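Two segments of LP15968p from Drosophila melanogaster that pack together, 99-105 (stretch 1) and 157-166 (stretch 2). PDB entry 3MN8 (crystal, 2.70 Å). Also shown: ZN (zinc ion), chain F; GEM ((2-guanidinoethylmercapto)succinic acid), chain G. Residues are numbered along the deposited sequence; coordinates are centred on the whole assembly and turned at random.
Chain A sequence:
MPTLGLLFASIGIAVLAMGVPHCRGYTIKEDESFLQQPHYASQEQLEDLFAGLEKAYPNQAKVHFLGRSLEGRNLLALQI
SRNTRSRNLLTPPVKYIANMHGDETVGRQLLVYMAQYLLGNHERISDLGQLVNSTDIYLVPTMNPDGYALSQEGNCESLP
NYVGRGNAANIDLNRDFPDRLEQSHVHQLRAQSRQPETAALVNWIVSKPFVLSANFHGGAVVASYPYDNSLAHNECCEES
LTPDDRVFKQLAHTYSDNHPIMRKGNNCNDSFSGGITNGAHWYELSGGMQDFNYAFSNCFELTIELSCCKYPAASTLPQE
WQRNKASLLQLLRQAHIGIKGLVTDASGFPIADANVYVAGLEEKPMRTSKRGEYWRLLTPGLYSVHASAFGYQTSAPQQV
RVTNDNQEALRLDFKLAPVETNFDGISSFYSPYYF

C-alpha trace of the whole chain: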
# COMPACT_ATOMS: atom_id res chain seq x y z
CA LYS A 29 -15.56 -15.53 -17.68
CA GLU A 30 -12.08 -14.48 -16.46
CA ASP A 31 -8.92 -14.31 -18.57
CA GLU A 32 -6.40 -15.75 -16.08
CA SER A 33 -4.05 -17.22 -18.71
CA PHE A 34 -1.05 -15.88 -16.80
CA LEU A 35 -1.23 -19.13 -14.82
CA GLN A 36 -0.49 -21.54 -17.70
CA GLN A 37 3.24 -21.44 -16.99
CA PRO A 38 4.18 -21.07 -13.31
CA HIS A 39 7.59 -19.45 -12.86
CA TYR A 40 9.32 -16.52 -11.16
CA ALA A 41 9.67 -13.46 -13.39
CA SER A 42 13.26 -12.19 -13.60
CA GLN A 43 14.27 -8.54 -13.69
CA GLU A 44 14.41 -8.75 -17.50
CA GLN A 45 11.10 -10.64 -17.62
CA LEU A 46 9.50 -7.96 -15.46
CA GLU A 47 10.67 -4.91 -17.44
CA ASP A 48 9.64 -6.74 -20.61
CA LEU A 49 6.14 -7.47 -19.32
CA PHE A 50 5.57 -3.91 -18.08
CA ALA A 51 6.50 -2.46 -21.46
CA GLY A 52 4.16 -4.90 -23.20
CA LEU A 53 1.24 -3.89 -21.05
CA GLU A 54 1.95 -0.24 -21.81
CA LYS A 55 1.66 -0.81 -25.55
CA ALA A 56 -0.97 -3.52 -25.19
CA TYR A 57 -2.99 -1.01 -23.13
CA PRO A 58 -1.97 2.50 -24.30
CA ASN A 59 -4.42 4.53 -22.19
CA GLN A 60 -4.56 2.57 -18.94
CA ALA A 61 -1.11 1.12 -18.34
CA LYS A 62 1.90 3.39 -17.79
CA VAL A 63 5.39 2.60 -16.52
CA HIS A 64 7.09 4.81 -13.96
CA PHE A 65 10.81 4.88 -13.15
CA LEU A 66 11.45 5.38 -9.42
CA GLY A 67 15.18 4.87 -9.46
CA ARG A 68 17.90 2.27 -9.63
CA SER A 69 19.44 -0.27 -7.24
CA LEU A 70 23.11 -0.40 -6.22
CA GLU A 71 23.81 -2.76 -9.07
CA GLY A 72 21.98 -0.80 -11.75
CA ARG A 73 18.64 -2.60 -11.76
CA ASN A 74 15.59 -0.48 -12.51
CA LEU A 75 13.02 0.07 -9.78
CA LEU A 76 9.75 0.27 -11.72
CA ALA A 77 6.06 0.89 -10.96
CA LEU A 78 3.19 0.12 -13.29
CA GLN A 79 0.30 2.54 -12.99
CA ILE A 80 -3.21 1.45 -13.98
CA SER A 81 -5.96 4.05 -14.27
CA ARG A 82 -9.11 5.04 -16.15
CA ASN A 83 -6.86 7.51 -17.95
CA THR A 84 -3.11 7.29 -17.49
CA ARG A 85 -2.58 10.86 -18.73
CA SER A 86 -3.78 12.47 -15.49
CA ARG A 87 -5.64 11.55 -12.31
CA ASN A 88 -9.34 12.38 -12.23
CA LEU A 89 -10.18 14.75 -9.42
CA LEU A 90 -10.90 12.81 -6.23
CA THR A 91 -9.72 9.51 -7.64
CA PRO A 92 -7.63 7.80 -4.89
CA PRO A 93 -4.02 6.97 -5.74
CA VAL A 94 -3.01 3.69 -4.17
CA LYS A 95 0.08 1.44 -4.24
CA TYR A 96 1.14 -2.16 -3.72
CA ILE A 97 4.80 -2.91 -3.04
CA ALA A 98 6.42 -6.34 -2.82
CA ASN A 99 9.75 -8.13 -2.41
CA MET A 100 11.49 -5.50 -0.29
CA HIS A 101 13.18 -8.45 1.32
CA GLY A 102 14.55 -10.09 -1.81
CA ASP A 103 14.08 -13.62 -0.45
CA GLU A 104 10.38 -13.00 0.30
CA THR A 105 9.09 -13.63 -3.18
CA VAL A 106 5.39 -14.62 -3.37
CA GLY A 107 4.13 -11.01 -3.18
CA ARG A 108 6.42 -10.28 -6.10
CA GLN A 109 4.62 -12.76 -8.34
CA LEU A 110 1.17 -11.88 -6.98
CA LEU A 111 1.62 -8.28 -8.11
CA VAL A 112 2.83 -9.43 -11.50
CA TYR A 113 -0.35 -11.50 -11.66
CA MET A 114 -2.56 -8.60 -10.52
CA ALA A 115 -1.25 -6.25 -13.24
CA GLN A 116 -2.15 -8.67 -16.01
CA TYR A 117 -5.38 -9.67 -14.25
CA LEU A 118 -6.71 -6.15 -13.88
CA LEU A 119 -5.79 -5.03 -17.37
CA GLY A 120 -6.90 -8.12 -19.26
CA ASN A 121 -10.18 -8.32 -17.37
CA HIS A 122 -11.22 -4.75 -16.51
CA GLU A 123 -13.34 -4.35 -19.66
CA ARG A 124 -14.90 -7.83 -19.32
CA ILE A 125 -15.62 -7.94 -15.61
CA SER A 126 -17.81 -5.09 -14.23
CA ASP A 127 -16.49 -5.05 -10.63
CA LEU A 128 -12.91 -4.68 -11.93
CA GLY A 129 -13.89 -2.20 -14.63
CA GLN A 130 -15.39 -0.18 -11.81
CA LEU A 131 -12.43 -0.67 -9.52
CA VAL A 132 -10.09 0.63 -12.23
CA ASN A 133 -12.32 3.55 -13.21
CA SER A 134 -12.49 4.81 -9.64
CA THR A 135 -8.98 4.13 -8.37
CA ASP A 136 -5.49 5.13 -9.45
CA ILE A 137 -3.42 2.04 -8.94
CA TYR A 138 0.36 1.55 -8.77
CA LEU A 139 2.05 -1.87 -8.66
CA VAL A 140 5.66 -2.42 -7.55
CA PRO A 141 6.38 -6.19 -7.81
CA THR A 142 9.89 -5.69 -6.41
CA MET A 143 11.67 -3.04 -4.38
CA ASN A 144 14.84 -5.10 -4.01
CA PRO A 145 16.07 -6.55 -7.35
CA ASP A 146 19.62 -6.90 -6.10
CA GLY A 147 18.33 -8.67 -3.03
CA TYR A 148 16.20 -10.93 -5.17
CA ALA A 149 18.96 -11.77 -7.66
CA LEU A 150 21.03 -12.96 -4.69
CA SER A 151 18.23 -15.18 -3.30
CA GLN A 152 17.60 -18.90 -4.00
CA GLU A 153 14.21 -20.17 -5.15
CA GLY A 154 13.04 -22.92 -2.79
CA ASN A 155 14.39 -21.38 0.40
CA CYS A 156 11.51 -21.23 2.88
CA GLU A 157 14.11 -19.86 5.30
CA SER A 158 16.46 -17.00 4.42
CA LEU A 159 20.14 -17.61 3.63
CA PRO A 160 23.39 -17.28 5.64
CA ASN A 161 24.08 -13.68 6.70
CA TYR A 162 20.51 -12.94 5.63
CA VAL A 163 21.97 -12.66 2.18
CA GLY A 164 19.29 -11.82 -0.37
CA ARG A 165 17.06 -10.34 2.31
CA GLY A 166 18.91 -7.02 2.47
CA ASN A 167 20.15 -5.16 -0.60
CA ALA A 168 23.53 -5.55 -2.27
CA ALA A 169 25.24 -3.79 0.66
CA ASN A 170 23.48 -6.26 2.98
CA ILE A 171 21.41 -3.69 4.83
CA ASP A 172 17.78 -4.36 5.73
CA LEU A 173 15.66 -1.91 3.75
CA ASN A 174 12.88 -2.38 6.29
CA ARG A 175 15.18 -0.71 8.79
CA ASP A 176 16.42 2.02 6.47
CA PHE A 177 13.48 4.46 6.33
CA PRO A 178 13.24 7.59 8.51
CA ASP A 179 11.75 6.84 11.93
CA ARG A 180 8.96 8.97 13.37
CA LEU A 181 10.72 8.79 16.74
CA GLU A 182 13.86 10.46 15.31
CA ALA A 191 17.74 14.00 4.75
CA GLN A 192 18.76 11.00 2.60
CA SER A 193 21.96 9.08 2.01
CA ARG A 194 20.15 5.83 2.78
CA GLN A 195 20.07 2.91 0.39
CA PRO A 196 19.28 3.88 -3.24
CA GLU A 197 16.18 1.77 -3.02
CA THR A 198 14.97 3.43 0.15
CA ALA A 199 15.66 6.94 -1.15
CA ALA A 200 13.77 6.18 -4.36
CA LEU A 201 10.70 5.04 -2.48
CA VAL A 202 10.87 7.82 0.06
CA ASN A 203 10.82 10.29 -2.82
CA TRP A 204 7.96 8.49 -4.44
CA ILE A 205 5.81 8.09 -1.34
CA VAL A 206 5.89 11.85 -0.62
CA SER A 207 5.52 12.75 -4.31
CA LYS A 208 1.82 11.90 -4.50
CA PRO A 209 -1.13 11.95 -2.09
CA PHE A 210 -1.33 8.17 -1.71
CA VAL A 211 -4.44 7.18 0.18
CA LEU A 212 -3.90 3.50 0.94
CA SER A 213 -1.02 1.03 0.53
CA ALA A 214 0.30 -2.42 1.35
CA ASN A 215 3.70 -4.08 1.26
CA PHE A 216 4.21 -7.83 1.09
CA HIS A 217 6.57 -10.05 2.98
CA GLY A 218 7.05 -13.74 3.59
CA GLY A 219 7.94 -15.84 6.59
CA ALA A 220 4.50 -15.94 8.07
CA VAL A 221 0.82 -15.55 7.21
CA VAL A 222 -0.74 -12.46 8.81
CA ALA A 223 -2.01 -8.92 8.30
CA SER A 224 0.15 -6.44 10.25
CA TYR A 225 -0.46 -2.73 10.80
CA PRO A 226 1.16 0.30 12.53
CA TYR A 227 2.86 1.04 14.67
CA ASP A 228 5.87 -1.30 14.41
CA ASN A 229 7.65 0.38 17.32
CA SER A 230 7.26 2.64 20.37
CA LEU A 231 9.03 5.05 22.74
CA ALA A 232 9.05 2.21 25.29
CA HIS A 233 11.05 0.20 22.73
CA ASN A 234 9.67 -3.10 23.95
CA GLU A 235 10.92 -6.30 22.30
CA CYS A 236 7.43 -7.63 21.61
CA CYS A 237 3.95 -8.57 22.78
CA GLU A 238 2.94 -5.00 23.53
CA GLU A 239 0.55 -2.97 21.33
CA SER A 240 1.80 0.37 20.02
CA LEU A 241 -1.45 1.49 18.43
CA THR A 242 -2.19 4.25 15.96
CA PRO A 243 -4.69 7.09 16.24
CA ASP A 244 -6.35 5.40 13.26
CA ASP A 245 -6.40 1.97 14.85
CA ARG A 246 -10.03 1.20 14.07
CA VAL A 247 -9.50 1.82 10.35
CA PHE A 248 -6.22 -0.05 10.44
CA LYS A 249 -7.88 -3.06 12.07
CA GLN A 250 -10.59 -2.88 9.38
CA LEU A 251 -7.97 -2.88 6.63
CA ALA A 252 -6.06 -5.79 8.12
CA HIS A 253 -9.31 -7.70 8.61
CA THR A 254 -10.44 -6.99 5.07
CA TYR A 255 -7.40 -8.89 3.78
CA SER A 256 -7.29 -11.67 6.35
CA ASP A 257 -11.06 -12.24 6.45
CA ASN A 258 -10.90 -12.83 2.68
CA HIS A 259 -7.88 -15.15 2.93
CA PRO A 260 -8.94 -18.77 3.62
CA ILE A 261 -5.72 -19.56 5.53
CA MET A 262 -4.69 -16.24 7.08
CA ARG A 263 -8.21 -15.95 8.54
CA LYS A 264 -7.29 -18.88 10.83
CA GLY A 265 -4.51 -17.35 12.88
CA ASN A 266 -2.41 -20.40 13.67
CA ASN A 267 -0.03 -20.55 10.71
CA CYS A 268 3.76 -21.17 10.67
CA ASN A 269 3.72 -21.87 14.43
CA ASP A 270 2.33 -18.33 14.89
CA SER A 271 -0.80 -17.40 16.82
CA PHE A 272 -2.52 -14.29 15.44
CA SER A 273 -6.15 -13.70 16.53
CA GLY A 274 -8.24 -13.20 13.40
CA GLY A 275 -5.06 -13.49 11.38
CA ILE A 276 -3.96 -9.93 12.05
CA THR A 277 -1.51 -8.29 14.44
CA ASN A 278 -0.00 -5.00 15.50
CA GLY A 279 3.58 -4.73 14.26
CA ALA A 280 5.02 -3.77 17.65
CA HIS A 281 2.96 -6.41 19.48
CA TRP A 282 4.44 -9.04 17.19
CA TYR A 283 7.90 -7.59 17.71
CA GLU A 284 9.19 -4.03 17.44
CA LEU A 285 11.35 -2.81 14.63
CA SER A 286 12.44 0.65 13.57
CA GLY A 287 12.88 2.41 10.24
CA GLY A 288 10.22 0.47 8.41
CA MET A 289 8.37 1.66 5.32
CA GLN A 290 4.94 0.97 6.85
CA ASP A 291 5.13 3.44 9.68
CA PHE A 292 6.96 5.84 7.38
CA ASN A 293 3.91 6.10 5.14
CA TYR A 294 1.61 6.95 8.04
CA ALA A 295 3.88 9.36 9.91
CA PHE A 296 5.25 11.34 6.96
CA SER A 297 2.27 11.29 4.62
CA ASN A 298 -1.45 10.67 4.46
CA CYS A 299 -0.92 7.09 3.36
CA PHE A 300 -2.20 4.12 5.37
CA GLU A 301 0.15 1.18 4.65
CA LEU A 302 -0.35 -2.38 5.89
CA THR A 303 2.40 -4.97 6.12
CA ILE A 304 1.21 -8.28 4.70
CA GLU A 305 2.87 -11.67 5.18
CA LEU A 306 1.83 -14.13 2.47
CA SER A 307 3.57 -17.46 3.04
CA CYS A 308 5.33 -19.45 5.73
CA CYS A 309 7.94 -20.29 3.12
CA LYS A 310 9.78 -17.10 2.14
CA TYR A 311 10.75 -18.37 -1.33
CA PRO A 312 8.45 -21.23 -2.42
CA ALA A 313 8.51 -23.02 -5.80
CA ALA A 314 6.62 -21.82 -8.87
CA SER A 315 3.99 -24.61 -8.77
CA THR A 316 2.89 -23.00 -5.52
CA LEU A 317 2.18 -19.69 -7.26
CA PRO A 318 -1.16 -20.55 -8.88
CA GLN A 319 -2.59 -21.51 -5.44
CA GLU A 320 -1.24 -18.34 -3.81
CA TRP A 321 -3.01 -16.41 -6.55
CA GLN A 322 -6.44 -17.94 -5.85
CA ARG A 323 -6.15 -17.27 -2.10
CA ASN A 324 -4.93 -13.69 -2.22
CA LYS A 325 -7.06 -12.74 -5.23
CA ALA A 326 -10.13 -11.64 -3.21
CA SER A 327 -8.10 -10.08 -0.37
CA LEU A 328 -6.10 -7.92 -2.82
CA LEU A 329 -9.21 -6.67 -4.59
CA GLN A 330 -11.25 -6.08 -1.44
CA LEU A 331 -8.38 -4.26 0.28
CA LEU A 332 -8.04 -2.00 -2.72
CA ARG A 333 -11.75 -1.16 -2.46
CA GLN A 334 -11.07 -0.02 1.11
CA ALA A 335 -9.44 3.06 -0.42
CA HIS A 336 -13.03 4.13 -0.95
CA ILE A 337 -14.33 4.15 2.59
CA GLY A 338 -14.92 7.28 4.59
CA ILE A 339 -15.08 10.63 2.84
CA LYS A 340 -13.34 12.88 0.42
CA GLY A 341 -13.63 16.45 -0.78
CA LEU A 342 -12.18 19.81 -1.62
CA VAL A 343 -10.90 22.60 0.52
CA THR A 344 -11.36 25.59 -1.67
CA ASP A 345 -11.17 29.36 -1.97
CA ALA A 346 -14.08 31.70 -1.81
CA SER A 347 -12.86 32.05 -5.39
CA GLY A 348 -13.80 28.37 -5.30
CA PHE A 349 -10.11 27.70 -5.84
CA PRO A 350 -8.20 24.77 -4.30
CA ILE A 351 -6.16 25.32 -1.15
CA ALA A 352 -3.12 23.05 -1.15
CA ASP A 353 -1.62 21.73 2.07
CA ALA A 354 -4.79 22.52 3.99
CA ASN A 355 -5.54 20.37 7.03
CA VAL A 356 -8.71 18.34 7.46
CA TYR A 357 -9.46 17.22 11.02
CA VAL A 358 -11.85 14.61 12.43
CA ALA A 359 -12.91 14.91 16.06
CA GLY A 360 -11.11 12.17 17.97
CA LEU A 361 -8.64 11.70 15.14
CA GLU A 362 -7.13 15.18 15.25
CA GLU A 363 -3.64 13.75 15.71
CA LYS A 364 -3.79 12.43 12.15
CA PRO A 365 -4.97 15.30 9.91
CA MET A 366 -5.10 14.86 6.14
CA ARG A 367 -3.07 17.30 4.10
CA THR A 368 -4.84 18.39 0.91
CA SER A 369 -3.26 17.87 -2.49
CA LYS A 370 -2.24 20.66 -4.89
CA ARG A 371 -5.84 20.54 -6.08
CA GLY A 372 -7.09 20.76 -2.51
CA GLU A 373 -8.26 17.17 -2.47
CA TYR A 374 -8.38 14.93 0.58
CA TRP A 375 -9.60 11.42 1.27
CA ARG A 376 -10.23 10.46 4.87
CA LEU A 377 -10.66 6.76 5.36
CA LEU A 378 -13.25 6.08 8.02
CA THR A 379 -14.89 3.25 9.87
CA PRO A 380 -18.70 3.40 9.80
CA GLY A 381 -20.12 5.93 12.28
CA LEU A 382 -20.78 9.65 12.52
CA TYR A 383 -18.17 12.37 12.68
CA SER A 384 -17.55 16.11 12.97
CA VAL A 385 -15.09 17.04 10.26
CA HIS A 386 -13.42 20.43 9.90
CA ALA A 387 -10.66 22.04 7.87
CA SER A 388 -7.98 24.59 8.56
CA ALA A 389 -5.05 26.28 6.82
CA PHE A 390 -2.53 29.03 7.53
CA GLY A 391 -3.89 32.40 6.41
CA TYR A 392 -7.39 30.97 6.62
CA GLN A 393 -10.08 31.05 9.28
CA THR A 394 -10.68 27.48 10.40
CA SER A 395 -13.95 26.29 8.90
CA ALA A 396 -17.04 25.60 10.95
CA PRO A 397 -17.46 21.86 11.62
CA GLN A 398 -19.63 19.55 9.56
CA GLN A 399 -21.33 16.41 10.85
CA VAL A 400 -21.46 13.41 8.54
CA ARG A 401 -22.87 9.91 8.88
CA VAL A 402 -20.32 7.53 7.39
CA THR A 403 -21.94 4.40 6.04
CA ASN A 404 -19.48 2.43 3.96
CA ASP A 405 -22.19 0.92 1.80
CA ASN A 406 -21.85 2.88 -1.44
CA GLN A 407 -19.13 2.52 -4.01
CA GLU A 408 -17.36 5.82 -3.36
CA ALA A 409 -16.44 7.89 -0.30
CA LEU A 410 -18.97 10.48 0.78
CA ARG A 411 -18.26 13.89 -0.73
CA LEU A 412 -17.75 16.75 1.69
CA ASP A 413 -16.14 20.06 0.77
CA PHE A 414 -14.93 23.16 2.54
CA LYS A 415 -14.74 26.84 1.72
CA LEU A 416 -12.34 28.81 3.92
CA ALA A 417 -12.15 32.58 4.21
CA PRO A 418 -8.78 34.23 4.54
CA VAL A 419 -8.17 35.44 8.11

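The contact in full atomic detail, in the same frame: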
# COMPACT_ATOMS: atom_id res chain seq x y z
N ASN A 99 8.37 -7.68 -2.30
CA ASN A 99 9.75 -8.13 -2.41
C ASN A 99 10.80 -7.15 -1.91
O ASN A 99 11.90 -7.07 -2.49
CB ASN A 99 10.07 -8.51 -3.86
CG ASN A 99 11.36 -9.32 -3.97
OD1 ASN A 99 12.27 -8.95 -4.71
ND2 ASN A 99 11.43 -10.41 -3.23
N MET A 100 10.50 -6.41 -0.84
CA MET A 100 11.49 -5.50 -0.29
C MET A 100 12.60 -6.32 0.35
O MET A 100 13.78 -5.96 0.30
CB MET A 100 10.88 -4.51 0.70
CG MET A 100 10.62 -5.05 2.09
SD MET A 100 9.96 -3.75 3.15
CE MET A 100 11.07 -2.40 2.76
N HIS A 101 12.21 -7.43 0.96
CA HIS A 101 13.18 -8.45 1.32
C HIS A 101 13.23 -9.41 0.14
O HIS A 101 12.27 -10.17 -0.12
CB HIS A 101 12.78 -9.15 2.61
CG HIS A 101 12.72 -8.23 3.79
ND1 HIS A 101 11.53 -7.82 4.35
CD2 HIS A 101 13.70 -7.63 4.50
CE1 HIS A 101 11.79 -7.01 5.37
NE2 HIS A 101 13.09 -6.88 5.48
N GLY A 102 14.34 -9.32 -0.60
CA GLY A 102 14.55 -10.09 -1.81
C GLY A 102 14.22 -11.58 -1.76
O GLY A 102 13.84 -12.17 -2.77
N ASP A 103 14.36 -12.20 -0.59
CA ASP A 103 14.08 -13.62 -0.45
C ASP A 103 12.61 -13.92 -0.11
O ASP A 103 12.22 -15.07 0.00
CB ASP A 103 15.01 -14.25 0.58
CG ASP A 103 15.15 -13.41 1.84
OD1 ASP A 103 16.12 -13.64 2.60
OD2 ASP A 103 14.30 -12.52 2.08
N GLU A 104 11.82 -12.87 0.08
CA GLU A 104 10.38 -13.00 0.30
C GLU A 104 9.67 -12.67 -1.01
O GLU A 104 9.43 -11.50 -1.32
CB GLU A 104 9.92 -12.07 1.41
CG GLU A 104 10.65 -12.27 2.74
CD GLU A 104 10.33 -11.17 3.71
OE1 GLU A 104 9.40 -10.40 3.43
OE2 GLU A 104 11.01 -11.06 4.75
N THR A 105 9.32 -13.72 -1.74
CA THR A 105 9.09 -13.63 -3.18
C THR A 105 7.64 -13.74 -3.67
O THR A 105 7.32 -13.27 -4.75
CB THR A 105 9.93 -14.72 -3.88
OG1 THR A 105 9.57 -16.02 -3.36
CG2 THR A 105 11.42 -14.50 -3.61
N GLU A 157 13.33 -20.69 4.38
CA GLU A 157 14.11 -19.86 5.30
C GLU A 157 15.19 -19.07 4.56
O GLU A 157 15.77 -19.55 3.59
CB GLU A 157 14.74 -20.71 6.40
CG GLU A 157 13.74 -21.26 7.42
CD GLU A 157 13.43 -22.73 7.20
OE1 GLU A 157 14.20 -23.58 7.70
OE2 GLU A 157 12.40 -23.03 6.55
N SER A 158 15.46 -17.86 5.03
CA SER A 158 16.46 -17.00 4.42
C SER A 158 17.84 -17.64 4.47
O SER A 158 18.02 -18.67 5.12
CB SER A 158 16.46 -15.62 5.10
OG SER A 158 17.35 -14.72 4.45
N LEU A 159 18.81 -17.03 3.80
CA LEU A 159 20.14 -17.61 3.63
C LEU A 159 21.11 -17.14 4.71
O LEU A 159 20.78 -16.26 5.50
CB LEU A 159 20.72 -17.21 2.27
CG LEU A 159 20.22 -17.83 0.96
CD1 LEU A 159 20.79 -17.05 -0.23
CD2 LEU A 159 20.56 -19.32 0.85
N PRO A 160 22.32 -17.74 4.75
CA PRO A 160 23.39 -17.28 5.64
C PRO A 160 23.62 -15.77 5.54
O PRO A 160 23.57 -15.21 4.45
CB PRO A 160 24.60 -18.04 5.12
CG PRO A 160 24.02 -19.32 4.63
CD PRO A 160 22.70 -18.97 4.03
N ASN A 161 23.88 -15.13 6.67
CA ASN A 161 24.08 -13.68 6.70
C ASN A 161 22.80 -12.87 6.44
O ASN A 161 22.81 -11.65 6.51
CB ASN A 161 25.17 -13.27 5.70
CG ASN A 161 26.50 -13.91 5.99
OD1 ASN A 161 27.17 -14.42 5.09
ND2 ASN A 161 26.89 -13.91 7.26
N TYR A 162 21.70 -13.57 6.18
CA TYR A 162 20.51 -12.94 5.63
C TYR A 162 20.84 -12.32 4.29
O TYR A 162 20.38 -11.22 3.94
CB TYR A 162 19.91 -11.91 6.59
CG TYR A 162 19.13 -12.56 7.69
CD1 TYR A 162 19.68 -12.73 8.95
CD2 TYR A 162 17.84 -13.04 7.47
CE1 TYR A 162 18.97 -13.33 9.97
CE2 TYR A 162 17.12 -13.64 8.48
CZ TYR A 162 17.69 -13.79 9.73
OH TYR A 162 16.97 -14.39 10.74
N VAL A 163 21.67 -13.05 3.54
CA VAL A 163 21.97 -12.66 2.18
C VAL A 163 20.75 -12.85 1.28
O VAL A 163 20.06 -13.88 1.34
CB VAL A 163 23.19 -13.41 1.62
CG1 VAL A 163 23.19 -13.36 0.10
CG2 VAL A 163 24.49 -12.84 2.20
N GLY A 164 20.48 -11.84 0.48
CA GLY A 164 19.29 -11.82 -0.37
C GLY A 164 18.16 -11.02 0.26
O GLY A 164 17.38 -10.38 -0.43
N ARG A 165 18.08 -11.07 1.59
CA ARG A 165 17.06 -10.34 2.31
C ARG A 165 17.33 -8.84 2.19
O ARG A 165 16.48 -8.09 1.74
CB ARG A 165 17.02 -10.78 3.79
CG ARG A 165 16.00 -10.03 4.64
CD ARG A 165 15.96 -10.54 6.08
NE ARG A 165 15.46 -9.53 7.01
CZ ARG A 165 14.20 -9.47 7.45
NH1 ARG A 165 13.31 -10.36 7.03
NH2 ARG A 165 13.83 -8.52 8.30
N GLY A 166 18.54 -8.42 2.56
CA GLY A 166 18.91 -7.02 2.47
C GLY A 166 19.35 -6.74 1.05
O GLY A 166 19.34 -7.66 0.22
ZN ZN F . 10.07 -9.27 4.96
C8 GEM G . 9.15 -7.94 9.54
S7 GEM G . 8.04 -6.71 8.90
C6 GEM G . 6.50 -7.30 9.54
C5 GEM G . 6.50 -7.52 11.05
N3 GEM G . 6.57 -6.21 11.68
C1 GEM G . 6.77 -5.95 12.97
N4 GEM G . 6.81 -4.70 13.40
N2 GEM G . 6.93 -6.95 13.83
C9 GEM G . 10.55 -7.44 9.29
O14 GEM G . 10.69 -6.39 8.63
O15 GEM G . 11.51 -8.09 9.75
C10 GEM G . 8.91 -9.34 8.94
C11 GEM G . 9.25 -9.52 7.47
O12 GEM G . 8.38 -10.08 6.74
O13 GEM G . 10.37 -9.16 7.03

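The guanidinium of Arg165 lies flat on the imidazole of a zinc ligand, His101, with centres 3.8 Å apart and planes at 18°. The arrangement illustrates a general principle: an arginine can use the face of its guanidinium for packing while its N-H groups, which lie in the plane, remain free to bind. Here NH2 of Arg165 donates to O15 of the bound succinic acid derivative at 2.8 Å, meeting it near the guanidinium plane, and NH1 donates to its O13, which lies off that plane, at 3.2 Å. The ligand thus bridges the two stretches, since O13 also coordinates the zinc at 2.1 Å, beside His101 ND1 at 2.1 Å and both carboxylate oxygens of Glu104, OE1 and OE2, each at 2.0 Å. Although His101 NE2 and Arg165 NH2 approach to 3.3 Å, both are donors, and the contact is one of stacking. An Arg165 side chain extended through chi3 (t, t, t), with chi4 turned to 98°, reaches the site, its CG packing 3.3 Å from His101 CD2.

The backbones also meet. A type I turn from His101 to Glu104, closed by Glu104 N to His101 O at 2.7 Å, is braced by Asn99, whose ND2 donates to the carbonyl oxygens O of Gly102 and Glu104, both at 3.0 Å. Gly102 N makes a weak hydrogen bond to Arg165 O at 3.4 Å, and His101 CA adds a C-H···O contact to the same Arg165 O at 3.3 Å. Glycine suits position 102 because a CB there would lie 2.3 Å from Gly164 O; Gly164 itself adopts a backbone conformation that calls for glycine.

Asp103 points toward the second stretch and is buried. Its OD1 accepts a very short hydrogen bond from Ser158 OG, 2.5 Å long, tying Ser158, near the start of that stretch, to the turn. Arg165 and Asp103 contribute most to a modest interface of 317 Å².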